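Local coordinates for protein glutathione-specific gamma-glutamylcyclotransferase (Saccharomyces cerevisiae S288c, PDB 5HWK) that cleaves glutathione specifically, releasing 5-oxo-L-proline and the dipeptide cysteinylglycine, and so lets yeast turn over and use its glutathione, at residues Gly7-Gly12 with Gly94-Ile99; Thr44-Thr49 with Gly188-Asn193; Val56-Pro61 with Val160-Ile165; Thr175-Ala180 with Leu225-Lys230; Ala30-Phe35 with Val124-Glu129. All coordinates share one frame; numbering follows the deposited sequence. Where two conformers were deposited one is given.

How the contacts relate
Contacts 1 and 5 pair strands within the six-stranded antiparallel sheet; contact 3 lays strand 54-61 of a smaller sheet across it, and contacts 2 and 4 lie toward the helical C-terminal part. Contacts 1 and 5, with centres about 11 Å apart, are adjacent in that sheet, strand 91-99 of contact 1 lying next to strand 26-33 of contact 5. Leu59 and Ile162 of contact 3 pack on Phe35 of contact 5. Contacts 1 and 3 both border the benzoic acid. Along the chain contact 3 is nested inside the loop closed by contact 2, and contact 4 opens after contacts 1, 3 and 5 have closed. A barrel-like core thus carries the ligand pocket, and the chain's later helices flank it.

Contact 1: residues Gly7-Gly12 with Gly94-Ile99; sequences GIWVLG and GVVYYI. With BEZ (benzoic acid), chain C.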
# COMPACT_ATOMS: atom_id res chain seq x y z
N GLY A 7 0.70 21.97 3.77
CA GLY A 7 1.03 20.69 4.36
C GLY A 7 1.21 19.63 3.29
O GLY A 7 1.35 19.93 2.10
N ILE A 8 1.18 18.38 3.71
CA ILE A 8 1.30 17.32 2.73
C ILE A 8 0.29 16.23 3.05
O ILE A 8 -0.10 16.02 4.21
CB ILE A 8 2.72 16.73 2.54
CG1 ILE A 8 3.04 15.81 3.70
CG2 ILE A 8 3.76 17.83 2.40
CD1 ILE A 8 3.36 16.53 4.90
N TRP A 9 -0.14 15.58 2.00
CA TRP A 9 -0.97 14.39 2.10
C TRP A 9 -0.05 13.21 1.90
O TRP A 9 0.75 13.20 0.99
CB TRP A 9 -2.02 14.41 0.99
CG TRP A 9 -3.08 15.50 1.29
CD1 TRP A 9 -3.09 16.80 0.83
CD2 TRP A 9 -4.25 15.36 2.11
NE1 TRP A 9 -4.19 17.44 1.31
CE2 TRP A 9 -4.93 16.59 2.08
CE3 TRP A 9 -4.80 14.31 2.84
CZ2 TRP A 9 -6.11 16.80 2.78
CZ3 TRP A 9 -5.98 14.51 3.52
CH2 TRP A 9 -6.62 15.75 3.47
N VAL A 10 -0.18 12.24 2.80
CA VAL A 10 0.67 11.04 2.77
C VAL A 10 -0.24 9.83 2.61
O VAL A 10 -1.14 9.63 3.42
CB VAL A 10 1.46 10.92 4.09
CG1 VAL A 10 2.30 9.61 4.12
CG2 VAL A 10 2.34 12.12 4.30
N LEU A 11 0.05 8.98 1.62
CA LEU A 11 -0.70 7.75 1.44
C LEU A 11 -0.20 6.71 2.41
O LEU A 11 1.00 6.61 2.66
CB LEU A 11 -0.43 7.19 0.05
CG LEU A 11 -0.97 7.92 -1.16
CD1 LEU A 11 -0.58 7.13 -2.44
CD2 LEU A 11 -2.44 8.04 -0.99
N GLY A 12 -1.14 5.98 3.00
CA GLY A 12 -0.77 4.78 3.74
C GLY A 12 -1.41 3.55 3.13
O GLY A 12 -2.63 3.52 2.91
N GLY A 94 -6.61 1.81 1.02
CA GLY A 94 -5.68 2.33 2.01
C GLY A 94 -6.27 3.57 2.67
O GLY A 94 -7.49 3.68 2.85
N VAL A 95 -5.41 4.49 3.08
CA VAL A 95 -5.84 5.76 3.65
C VAL A 95 -4.96 6.86 3.10
O VAL A 95 -3.92 6.63 2.48
CB VAL A 95 -5.79 5.80 5.20
CG1 VAL A 95 -6.71 4.76 5.83
CG2 VAL A 95 -4.35 5.66 5.72
N VAL A 96 -5.38 8.09 3.36
CA VAL A 96 -4.55 9.26 3.11
C VAL A 96 -4.63 10.17 4.33
O VAL A 96 -5.72 10.42 4.87
CB VAL A 96 -4.87 9.92 1.76
CG1 VAL A 96 -6.18 10.62 1.80
CG2 VAL A 96 -3.75 10.89 1.38
N TYR A 97 -3.47 10.61 4.80
CA TYR A 97 -3.34 11.47 5.97
C TYR A 97 -2.95 12.85 5.52
O TYR A 97 -2.20 13.01 4.57
CB TYR A 97 -2.17 10.97 6.84
CG TYR A 97 -2.44 9.67 7.53
CD1 TYR A 97 -3.24 9.64 8.67
CD2 TYR A 97 -1.94 8.44 7.05
CE1 TYR A 97 -3.52 8.48 9.32
CE2 TYR A 97 -2.22 7.25 7.71
CZ TYR A 97 -3.00 7.29 8.85
OH TYR A 97 -3.30 6.13 9.51
N TYR A 98 -3.43 13.86 6.24
CA TYR A 98 -2.90 15.20 6.04
C TYR A 98 -2.02 15.57 7.22
O TYR A 98 -2.42 15.43 8.39
CB TYR A 98 -4.01 16.24 5.97
CG TYR A 98 -3.51 17.66 5.72
CD1 TYR A 98 -2.99 18.04 4.48
CD2 TYR A 98 -3.48 18.60 6.75
CE1 TYR A 98 -2.53 19.31 4.25
CE2 TYR A 98 -3.04 19.91 6.51
CZ TYR A 98 -2.57 20.24 5.27
OH TYR A 98 -2.09 21.50 5.01
N ILE A 99 -0.83 16.06 6.91
CA ILE A 99 0.16 16.51 7.88
C ILE A 99 0.29 18.02 7.73
O ILE A 99 0.70 18.48 6.66
CB ILE A 99 1.52 15.81 7.67
CG1 ILE A 99 1.37 14.28 7.48
CG2 ILE A 99 2.50 16.21 8.77
CD1 ILE A 99 0.74 13.57 8.62
C BEZ C . 2.66 2.54 4.28
O1 BEZ C . 1.84 2.21 5.10
O2 BEZ C . 2.24 3.13 3.28
C1 BEZ C . 4.10 2.17 4.44
C2 BEZ C . 4.93 2.36 3.35
C3 BEZ C . 6.27 1.96 3.42
C4 BEZ C . 6.80 1.47 4.60
C5 BEZ C . 5.96 1.32 5.70
C6 BEZ C . 4.61 1.65 5.64
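The Trp9 indole takes Tyr98 on one face: CB of Tyr98 stands 3.5 Å from the centroid of the six-membered ring, close to its normal, in a CH-pi contact, and Tyr98 CD1 lies 3.4 Å above the plane, nearer the rim. The two aromatic planes meet at 52°, neither stacked nor edge-to-face. Tyr98 CG is anti to the backbone N (chi1 -178°), beside the carbonyl carbon, and the ring runs on to bring OH to Gly7, whose N-H makes a weak 3.1 Å hydrogen bond to it. Val96 CG2 comes obliquely to Trp9 CE3 at 3.9 Å, and Leu11 CD2 touches the same methyl. The Tyr97 ring projects from the other side of the sheet, with Val10 O at its edge and its OH held by Leu16 and Arg27. The backbones form an antiparallel ladder. Ile8, Val10 and Gly12 are hydrogen-bonded pairs with Ile99, Tyr97 and Val95, the straightest bond running from Tyr97 N to Val10 O (2.9 Å, 174°). Trp9 and Leu11 use their outer backbone edges on Ser159, so that strand 8-12 also meets strand 154-163, closing the sheet as in the barrel-like gamma-glutamylcyclotransferase fold. Gly12 ends the ladder with both N and O bonded to Val95, and its CA lies 3.5 Å from BEZ O2. This grip probably fixes the start of the substrate-binding loop, inferred by similarity, where the backbone N-H groups of Tyr13, Gly14 and Leu16 bind the benzoate: a cradle of amide donors suited to an acidic group.

Contact 2: residues Thr44-Thr49 with Gly188-Asn193; sequences TDHRGT and GPSGSN. With PO4 (phosphate ion), chain D.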
# COMPACT_ATOMS: atom_id res chain seq x y z
N THR A 44 14.03 -7.45 6.85
CA THR A 44 15.12 -8.08 7.59
C THR A 44 15.33 -7.51 8.97
O THR A 44 16.14 -8.06 9.70
CB THR A 44 16.43 -8.04 6.79
OG1 THR A 44 16.76 -6.67 6.54
CG2 THR A 44 16.23 -8.69 5.45
N ASP A 45 14.59 -6.45 9.36
CA ASP A 45 14.76 -5.84 10.67
C ASP A 45 13.48 -5.82 11.48
O ASP A 45 13.50 -5.38 12.64
CB ASP A 45 15.30 -4.40 10.54
CG ASP A 45 16.73 -4.34 10.02
OD1 ASP A 45 17.55 -5.27 10.27
OD2 ASP A 45 17.07 -3.34 9.36
N HIS A 46 12.36 -6.28 10.91
CA HIS A 46 11.09 -6.14 11.61
C HIS A 46 10.32 -7.45 11.63
O HIS A 46 9.98 -7.96 12.71
CB HIS A 46 10.29 -5.00 11.00
CG HIS A 46 10.94 -3.69 11.23
ND1 HIS A 46 11.96 -3.23 10.42
CD2 HIS A 46 10.79 -2.77 12.22
CE1 HIS A 46 12.40 -2.08 10.88
NE2 HIS A 46 11.71 -1.77 11.97
N ARG A 47 10.01 -7.98 10.43
CA ARG A 47 9.18 -9.17 10.32
C ARG A 47 9.96 -10.36 9.78
O ARG A 47 9.37 -11.42 9.50
CB ARG A 47 7.98 -8.86 9.44
CG ARG A 47 7.07 -7.76 10.00
CD ARG A 47 6.43 -8.14 11.32
NE ARG A 47 5.71 -6.96 11.87
CZ ARG A 47 4.93 -7.06 12.95
NH1 ARG A 47 4.73 -8.25 13.51
NH2 ARG A 47 4.34 -5.97 13.45
N GLY A 48 11.28 -10.24 9.78
CA GLY A 48 12.20 -11.32 9.48
C GLY A 48 13.58 -10.90 9.94
O GLY A 48 13.72 -9.89 10.64
N THR A 49 14.59 -11.67 9.52
CA THR A 49 15.98 -11.41 9.89
C THR A 49 16.82 -11.34 8.62
O THR A 49 16.35 -11.72 7.54
CB THR A 49 16.50 -12.53 10.80
OG1 THR A 49 16.60 -13.72 10.00
CG2 THR A 49 15.62 -12.72 12.02
N GLY A 188 10.48 -11.36 13.19
CA GLY A 188 11.63 -10.59 13.58
C GLY A 188 11.31 -9.80 14.85
O GLY A 188 10.38 -10.12 15.59
N PRO A 189 12.10 -8.77 15.11
CA PRO A 189 11.94 -8.01 16.36
C PRO A 189 10.58 -7.40 16.57
O PRO A 189 10.21 -7.16 17.73
CB PRO A 189 13.02 -6.93 16.23
CG PRO A 189 14.09 -7.57 15.37
CD PRO A 189 13.32 -8.39 14.37
N SER A 190 9.83 -7.15 15.51
CA SER A 190 8.50 -6.57 15.70
C SER A 190 7.43 -7.62 15.95
O SER A 190 6.32 -7.27 16.36
CB SER A 190 8.09 -5.83 14.46
OG SER A 190 8.98 -4.78 14.17
N GLY A 191 7.74 -8.91 15.73
CA GLY A 191 6.78 -9.99 15.88
C GLY A 191 6.71 -10.79 14.62
O GLY A 191 7.58 -10.69 13.73
N SER A 192 5.70 -11.62 14.52
CA SER A 192 5.65 -12.57 13.43
C SER A 192 5.25 -11.86 12.15
O SER A 192 4.55 -10.83 12.13
CB SER A 192 4.67 -13.70 13.69
OG SER A 192 3.35 -13.20 13.67
N ASN A 193 5.66 -12.44 11.04
CA ASN A 193 5.24 -11.89 9.75
C ASN A 193 3.73 -12.09 9.59
O ASN A 193 3.04 -11.24 9.02
CB ASN A 193 6.02 -12.62 8.66
CG ASN A 193 6.05 -11.91 7.30
OD1 ASN A 193 6.89 -12.30 6.50
ND2 ASN A 193 5.25 -10.88 7.08
P PO4 D . 12.89 -3.98 6.99
O1 PO4 D . 13.96 -4.75 6.22
O2 PO4 D . 13.31 -2.54 7.19
O3 PO4 D . 12.52 -4.72 8.28
O4 PO4 D . 11.60 -3.99 6.10
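His46 and Arg47 grip a tight beta hairpin, a type I turn from Gly188 to Gly191. The N-H of Ser190 donates to His46 O at 2.9 Å, in the carbonyl plane and on a lone pair. Arg47 folds back to the end of the turn: its chain bends at chi2 (-63°), and NH1 donates to Ser192 O at 2.9 Å, with the acceptor tilted out of the guanidinium plane. Ser190 CB covers one face of that group, 3.6 Å above it and toward the rim. Next to these, Pro189 lays its CD 3.5 Å from Asp45 O, and Asn193 CB meets Arg47 O.

In the second shell, Glu195 forms a salt bridge with the same NH1, so two acceptors steer the buried arginine. Ser192 OG caps the helix that follows by bonding Glu195 N, while Asn193 OD1 holds Arg55 N. The turn is closed in both directions between Gly188 and Gly191. A side chain at Gly188 would run into Gly48 O and His46 O, and one at Gly191 would jam against Ser190 O. Ser43 OG bonds Arg47 N.

Farther out, residues 44-46 wrap a phosphate, probably from the crystallisation liquor; the His46 side chain lies about 5 Å from that of Glu115, the proton acceptor by similarity. Thr44 N and Asp45 N donate to the phosphate, and His46 ND1 meets PO4 O3 at 2.7 Å in the plane of the imidazole, with an angle of 165° at the hydrogen.

Contact 3: residues Val56-Pro61 with Val160-Ile165; sequences VATLIP and VYIGTI. With BEZ (benzoic acid), chain C.
Thr58 and Leu59 lie across Ile162 and Gly163 in a buried crossing of two sheets: strand 54-61 of the small sheet passes over strand 154-163 of the large one at 96°, with axes 5.5 Å apart. Thr58 OG1, anti to the backbone N (chi1 -174°), donates to Gly163 O at 2.8 Å, approaching from the side of the carbonyl (111° at O). A water gives a second hydrogen to Gly163 O at 2.9 Å and its other to Leu59 O at 2.8 Å, so it stitches the two strands at their crossing. A valine in place of Thr58 would probably leave Gly163 O without its hydroxyl donor and the junction more dependent on the water. Beside this polar node Ile162 CG2 rests on Leu59 O at 3.4 Å, and Leu59 CD1 makes an apolar contact with Val160 CG2, obliquely, at 4.0 Å. Leu59 and Val160 also press on Tyr13, whose OH bonds Tyr161 O. Tyr161 CB lies 3.6 Å from BEZ C3, and the near-orthogonal crossing thus lies beside the benzoic acid pocket, which Tyr161 lines and which overlaps the substrate site assigned by similarity.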
# COMPACT_ATOMS: atom_id res chain seq x y z
N VAL A 56 6.77 -7.93 3.37
CA VAL A 56 5.95 -6.79 3.77
C VAL A 56 5.47 -6.09 2.49
O VAL A 56 5.82 -6.48 1.38
CB VAL A 56 6.72 -5.86 4.73
CG1 VAL A 56 6.94 -6.55 6.07
CG2 VAL A 56 8.01 -5.38 4.13
N ALA A 57 4.58 -5.12 2.67
CA ALA A 57 3.86 -4.56 1.53
C ALA A 57 4.65 -3.50 0.77
O ALA A 57 5.35 -2.66 1.36
CB ALA A 57 2.57 -3.92 2.02
N THR A 58 4.49 -3.51 -0.55
CA THR A 58 4.92 -2.38 -1.39
C THR A 58 3.82 -2.12 -2.39
O THR A 58 2.91 -2.90 -2.54
CB THR A 58 6.31 -2.68 -2.00
OG1 THR A 58 6.75 -1.51 -2.69
CG2 THR A 58 6.27 -3.82 -2.98
N LEU A 59 3.89 -0.98 -3.08
CA LEU A 59 2.93 -0.64 -4.12
C LEU A 59 3.68 -0.66 -5.44
O LEU A 59 4.82 -0.19 -5.52
CB LEU A 59 2.46 0.79 -3.96
CG LEU A 59 1.43 1.10 -2.94
CD1 LEU A 59 1.05 2.62 -3.12
CD2 LEU A 59 0.23 0.20 -3.08
N ILE A 60 3.04 -1.17 -6.47
CA ILE A 60 3.64 -1.20 -7.79
C ILE A 60 2.78 -0.35 -8.71
O ILE A 60 1.56 -0.58 -8.81
CB ILE A 60 3.76 -2.63 -8.30
CG1 ILE A 60 4.44 -3.45 -7.21
CG2 ILE A 60 4.53 -2.63 -9.59
CD1 ILE A 60 3.98 -4.79 -7.23
N PRO A 61 3.34 0.65 -9.37
CA PRO A 61 2.52 1.50 -10.23
C PRO A 61 2.17 0.79 -11.52
O PRO A 61 2.90 -0.07 -12.02
CB PRO A 61 3.41 2.70 -10.52
CG PRO A 61 4.77 2.19 -10.37
CD PRO A 61 4.72 1.16 -9.26
N VAL A 160 4.32 9.20 -0.83
CA VAL A 160 4.14 7.78 -0.52
C VAL A 160 5.52 7.16 -0.46
O VAL A 160 6.40 7.50 -1.23
CB VAL A 160 3.24 7.15 -1.62
CG1 VAL A 160 3.88 7.27 -3.02
CG2 VAL A 160 2.89 5.67 -1.30
N TYR A 161 5.70 6.17 0.44
CA TYR A 161 6.94 5.38 0.49
C TYR A 161 6.72 4.07 -0.24
O TYR A 161 5.78 3.34 0.08
CB TYR A 161 7.30 5.08 1.95
CG TYR A 161 8.04 6.18 2.66
CD1 TYR A 161 9.40 6.41 2.41
CD2 TYR A 161 7.37 7.05 3.52
CE1 TYR A 161 10.10 7.41 3.10
CE2 TYR A 161 8.05 8.05 4.20
CZ TYR A 161 9.41 8.26 3.94
OH TYR A 161 10.14 9.20 4.62
N ILE A 162 7.62 3.76 -1.18
CA ILE A 162 7.49 2.62 -2.07
C ILE A 162 8.79 1.87 -2.10
O ILE A 162 9.86 2.48 -2.15
CB ILE A 162 7.18 3.10 -3.52
CG1 ILE A 162 5.79 3.74 -3.53
CG2 ILE A 162 7.28 1.91 -4.51
CD1 ILE A 162 5.33 4.23 -4.88
N GLY A 163 8.72 0.53 -2.09
CA GLY A 163 9.88 -0.29 -2.48
C GLY A 163 9.80 -0.50 -3.96
O GLY A 163 8.95 -1.26 -4.42
N THR A 164 10.59 0.23 -4.74
CA THR A 164 10.44 0.13 -6.19
C THR A 164 11.04 -1.20 -6.69
O THR A 164 11.79 -1.91 -5.97
CB THR A 164 11.17 1.25 -6.91
OG1 THR A 164 12.56 1.05 -6.70
CG2 THR A 164 10.76 2.65 -6.40
N ILE A 165 10.76 -1.50 -7.96
CA ILE A 165 11.23 -2.74 -8.56
C ILE A 165 12.75 -2.90 -8.56
O ILE A 165 13.25 -4.03 -8.56
CB ILE A 165 10.58 -3.00 -9.93
CG1 ILE A 165 11.15 -2.04 -10.98
CG2 ILE A 165 9.05 -2.91 -9.82
CD1 ILE A 165 10.56 -2.20 -12.39
C BEZ C . 2.66 2.54 4.28
O1 BEZ C . 1.84 2.21 5.10
O2 BEZ C . 2.24 3.13 3.28
C1 BEZ C . 4.10 2.17 4.44
C2 BEZ C . 4.93 2.36 3.35
C3 BEZ C . 6.27 1.96 3.42
C4 BEZ C . 6.80 1.47 4.60
C5 BEZ C . 5.96 1.32 5.70
C6 BEZ C . 4.61 1.65 5.64
O HOH W 1 7.19 -0.96 -6.70

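Contact 4: residues Thr175-Ala180 with Leu225-Lys230; sequences TVDETA and LETVNK
Val176 O accepts the N-H of Ala180 at 2.8 Å, one turn up helix 176-185, and the side chains of these same two residues meet Thr227 on helix 219-232. Ala180 CB takes the middle of the contact, 3.4 Å from Thr227 CG2, tighter than usual for two carbons, and 3.6 Å from Val228 CG2. Thr227 OG1 is anti to the carbonyl carbon (chi1 -54°), beside the backbone N, where Val176 CG1 approaches it at 3.3 Å. The hydroxyl itself is spoken for by Ala223 O in its own helix, so its touch on the valine is packing. On the outer flank Asp177 passes Thr227 at about a right angle, OD1 lying 4.1 Å from the CG2 methyl and bonding the OH of Tyr231, one turn beyond Thr227.

A capping box starts the first helix. Glu178 N donates to Thr175 OG1 at 3.1 Å, and Thr175 N donates in return to Glu178 OE1 at 3.0 Å, reached from above the carboxylate plane. The helix axes run at 53° to each other and 8.8 Å apart, a close approach consistent with the small Ala180 at the interface. Val228 also rests on Tyr194 and Leu197 of helix 193-205, and Leu224 and Tyr231 close round Ala180.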
# COMPACT_ATOMS: atom_id res chain seq x y z
N THR A 175 4.59 -15.80 -6.49
CA THR A 175 3.22 -16.31 -6.39
C THR A 175 2.74 -16.25 -4.94
O THR A 175 3.53 -16.17 -3.99
CB THR A 175 3.14 -17.76 -6.84
OG1 THR A 175 3.83 -18.56 -5.88
CG2 THR A 175 3.77 -17.96 -8.24
N VAL A 176 1.42 -16.28 -4.76
CA VAL A 176 0.86 -16.31 -3.41
C VAL A 176 1.41 -17.49 -2.62
O VAL A 176 1.74 -17.36 -1.42
CB VAL A 176 -0.67 -16.31 -3.48
CG1 VAL A 176 -1.27 -16.89 -2.24
CG2 VAL A 176 -1.16 -14.89 -3.69
N ASP A 177 1.57 -18.66 -3.26
CA ASP A 177 2.09 -19.82 -2.54
C ASP A 177 3.51 -19.54 -2.02
O ASP A 177 3.83 -19.83 -0.86
CB ASP A 177 2.09 -21.05 -3.44
CG ASP A 177 2.41 -22.30 -2.68
OD1 ASP A 177 1.61 -22.64 -1.78
OD2 ASP A 177 3.44 -22.95 -2.99
N GLU A 178 4.39 -19.03 -2.90
CA GLU A 178 5.75 -18.68 -2.49
C GLU A 178 5.77 -17.66 -1.36
O GLU A 178 6.50 -17.85 -0.36
CB GLU A 178 6.56 -18.17 -3.70
CG GLU A 178 6.92 -19.24 -4.76
CD GLU A 178 7.22 -18.70 -6.21
OE1 GLU A 178 7.03 -17.49 -6.57
OE2 GLU A 178 7.66 -19.55 -7.02
N THR A 179 4.99 -16.57 -1.50
CA THR A 179 5.00 -15.55 -0.46
C THR A 179 4.44 -16.11 0.84
O THR A 179 4.97 -15.85 1.93
CB THR A 179 4.17 -14.36 -0.91
OG1 THR A 179 4.70 -13.89 -2.18
CG2 THR A 179 4.21 -13.20 0.07
N ALA A 180 3.36 -16.88 0.75
CA ALA A 180 2.73 -17.43 1.94
C ALA A 180 3.66 -18.36 2.72
O ALA A 180 3.64 -18.35 3.97
CB ALA A 180 1.44 -18.15 1.57
N LEU A 225 -3.81 -14.46 2.67
CA LEU A 225 -4.11 -14.86 4.04
C LEU A 225 -4.65 -16.28 4.08
O LEU A 225 -4.28 -17.05 4.97
CB LEU A 225 -5.10 -13.88 4.67
CG LEU A 225 -5.51 -14.12 6.15
CD1 LEU A 225 -4.29 -14.27 7.08
CD2 LEU A 225 -6.43 -13.02 6.68
N GLU A 226 -5.50 -16.67 3.12
CA GLU A 226 -6.02 -18.04 3.10
C GLU A 226 -4.88 -19.03 2.95
O GLU A 226 -4.86 -20.08 3.61
CB GLU A 226 -7.01 -18.23 1.95
CG GLU A 226 -8.37 -17.58 2.18
N THR A 227 -3.89 -18.70 2.13
CA THR A 227 -2.79 -19.62 1.90
C THR A 227 -1.86 -19.68 3.10
O THR A 227 -1.41 -20.77 3.48
CB THR A 227 -2.03 -19.20 0.64
OG1 THR A 227 -2.96 -19.10 -0.43
CG2 THR A 227 -0.97 -20.26 0.30
N VAL A 228 -1.57 -18.54 3.73
CA VAL A 228 -0.78 -18.52 4.96
C VAL A 228 -1.47 -19.36 6.02
O VAL A 228 -0.84 -20.16 6.72
CB VAL A 228 -0.59 -17.08 5.45
CG1 VAL A 228 -0.02 -17.04 6.87
CG2 VAL A 228 0.36 -16.35 4.54
N ASN A 229 -2.79 -19.23 6.16
CA ASN A 229 -3.50 -20.05 7.14
C ASN A 229 -3.39 -21.54 6.82
O ASN A 229 -3.30 -22.37 7.74
CB ASN A 229 -4.97 -19.62 7.25
CG ASN A 229 -5.14 -18.28 8.00
OD1 ASN A 229 -4.30 -17.90 8.79
ND2 ASN A 229 -6.27 -17.60 7.76
N LYS A 230 -3.40 -21.90 5.54
CA LYS A 230 -3.21 -23.31 5.20
C LYS A 230 -1.85 -23.81 5.64
O LYS A 230 -1.73 -24.93 6.15
CB LYS A 230 -3.36 -23.51 3.70
CG LYS A 230 -4.77 -23.38 3.18
CD LYS A 230 -4.86 -23.91 1.76

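Contact 5: residues Ala30-Phe35 with Val124-Glu129; sequences AIIHGF and VEVHLE
His33 CG is anti to its carbonyl carbon (chi1 -72°), and His127 CG is anti to its backbone N (chi1 177°); these settings place the two CG atoms so that the side chains lie side by side, pointing the same way. The imidazoles form an offset stack, with centroids 4.5 Å apart and planes at 20°. His127 ND1 sits 3.6 Å above one face of the His33 ring, toward its rim, while His127 O lies at that ring's edge, in plane. Asp88 links the pair from outside: its OD1 bonds His127 ND1 and its backbone O bonds His33 ND1. The other nitrogen of His33, NE2, donates to Glu129 OE1, a His-carboxylate bond modelled so short that its exact length is doubtful. An alanine in place of His127 would probably leave Asp88 OD1 without its imidazole mate and take away the ring stacked on one face of His33. The backbones run antiparallel: Ile31 N reaches Glu129 O at 2.7 Å, Glu129 N reaches Ile31 O, and His33 N reaches His127 O at 3.0 Å. Beyond this the strands part, and a water bridges them, donating to His33 O and accepting from His127 N at 2.9 Å. Apolar groups fill the other side of the sheet. Ile32 CG1 lies beside Leu128 CD2 at 3.8 Å, its CG2 touches Val126 CG2, and the Ile32 side chain also reaches Leu11. Strands 26-33 and 119-129 are inner neighbours of the six-stranded antiparallel sheet, with a hydrophobic interior and a polar histidine cluster on the opposite face, in the barrel-like gamma-glutamylcyclotransferase fold.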
# COMPACT_ATOMS: atom_id res chain seq x y z
N ALA A 30 -9.43 5.41 1.71
CA ALA A 30 -9.26 5.75 0.30
C ALA A 30 -9.17 4.51 -0.56
O ALA A 30 -8.45 3.56 -0.23
CB ALA A 30 -7.98 6.56 0.07
N ILE A 31 -9.88 4.56 -1.68
CA ILE A 31 -9.61 3.70 -2.82
C ILE A 31 -8.55 4.42 -3.63
O ILE A 31 -8.82 5.48 -4.21
CB ILE A 31 -10.88 3.46 -3.63
CG1 ILE A 31 -12.00 2.86 -2.75
CG2 ILE A 31 -10.59 2.62 -4.87
CD1 ILE A 31 -13.33 2.74 -3.48
N ILE A 32 -7.33 3.89 -3.64
CA ILE A 32 -6.21 4.50 -4.34
C ILE A 32 -6.13 3.86 -5.72
O ILE A 32 -5.96 2.64 -5.83
CB ILE A 32 -4.91 4.26 -3.56
CG1 ILE A 32 -5.03 4.73 -2.10
CG2 ILE A 32 -3.73 4.92 -4.25
CD1 ILE A 32 -3.94 4.14 -1.18
N HIS A 33 -6.23 4.68 -6.77
CA HIS A 33 -6.14 4.16 -8.12
C HIS A 33 -4.73 4.26 -8.65
O HIS A 33 -3.96 5.14 -8.23
CB HIS A 33 -7.08 4.95 -9.03
CG HIS A 33 -8.51 4.65 -8.79
ND1 HIS A 33 -9.23 3.75 -9.55
CD2 HIS A 33 -9.37 5.12 -7.86
CE1 HIS A 33 -10.47 3.70 -9.11
NE2 HIS A 33 -10.59 4.52 -8.08
N GLY A 34 -4.36 3.34 -9.53
CA GLY A 34 -3.12 3.43 -10.25
C GLY A 34 -1.99 2.56 -9.71
O GLY A 34 -0.89 2.60 -10.29
N PHE A 35 -2.20 1.80 -8.63
CA PHE A 35 -1.17 1.00 -7.98
C PHE A 35 -1.79 -0.32 -7.57
O PHE A 35 -2.98 -0.38 -7.23
CB PHE A 35 -0.65 1.70 -6.72
CG PHE A 35 0.10 2.99 -6.99
CD1 PHE A 35 -0.57 4.22 -7.10
CD2 PHE A 35 1.48 2.98 -7.16
CE1 PHE A 35 0.14 5.38 -7.36
CE2 PHE A 35 2.19 4.15 -7.43
CZ PHE A 35 1.53 5.34 -7.52
N VAL A 124 3.47 11.89 -5.87
CA VAL A 124 2.66 11.44 -6.99
C VAL A 124 1.29 12.08 -6.91
O VAL A 124 0.79 12.35 -5.83
CB VAL A 124 2.58 9.91 -7.10
CG1 VAL A 124 1.87 9.30 -5.88
CG2 VAL A 124 1.96 9.51 -8.42
N GLU A 125 0.71 12.35 -8.07
CA GLU A 125 -0.67 12.82 -8.15
C GLU A 125 -1.56 11.59 -8.30
O GLU A 125 -1.37 10.80 -9.22
CB GLU A 125 -0.85 13.72 -9.38
CG GLU A 125 -0.37 15.15 -9.16
CD GLU A 125 -0.47 16.02 -10.42
OE1 GLU A 125 -0.58 15.48 -11.52
OE2 GLU A 125 -0.44 17.26 -10.30
N VAL A 126 -2.52 11.41 -7.38
CA VAL A 126 -3.30 10.19 -7.36
C VAL A 126 -4.80 10.45 -7.39
O VAL A 126 -5.31 11.39 -6.77
CB VAL A 126 -2.91 9.28 -6.17
CG1 VAL A 126 -3.23 9.93 -4.86
CG2 VAL A 126 -3.59 7.96 -6.29
N HIS A 127 -5.51 9.62 -8.15
CA HIS A 127 -6.97 9.60 -8.15
C HIS A 127 -7.46 8.73 -6.99
O HIS A 127 -7.20 7.52 -6.94
CB HIS A 127 -7.49 9.04 -9.47
CG HIS A 127 -8.97 8.91 -9.53
ND1 HIS A 127 -9.61 7.90 -10.21
CD2 HIS A 127 -9.95 9.67 -8.98
CE1 HIS A 127 -10.92 8.04 -10.07
NE2 HIS A 127 -11.15 9.11 -9.33
N LEU A 128 -8.22 9.36 -6.08
CA LEU A 128 -8.74 8.73 -4.87
C LEU A 128 -10.25 8.75 -4.88
O LEU A 128 -10.87 9.70 -5.38
CB LEU A 128 -8.27 9.47 -3.64
CG LEU A 128 -6.76 9.53 -3.45
CD1 LEU A 128 -6.42 10.30 -2.20
CD2 LEU A 128 -6.16 8.13 -3.39
N GLU A 129 -10.86 7.74 -4.28
CA GLU A 129 -12.26 7.76 -3.93
C GLU A 129 -12.38 7.37 -2.46
O GLU A 129 -11.49 6.73 -1.90
CB GLU A 129 -13.09 6.74 -4.73
CG GLU A 129 -13.07 6.87 -6.24
CD GLU A 129 -13.57 5.60 -6.90
OE1 GLU A 129 -12.76 4.66 -7.11
OE2 GLU A 129 -14.78 5.52 -7.19
O HOH W 2 -4.32 7.45 -9.70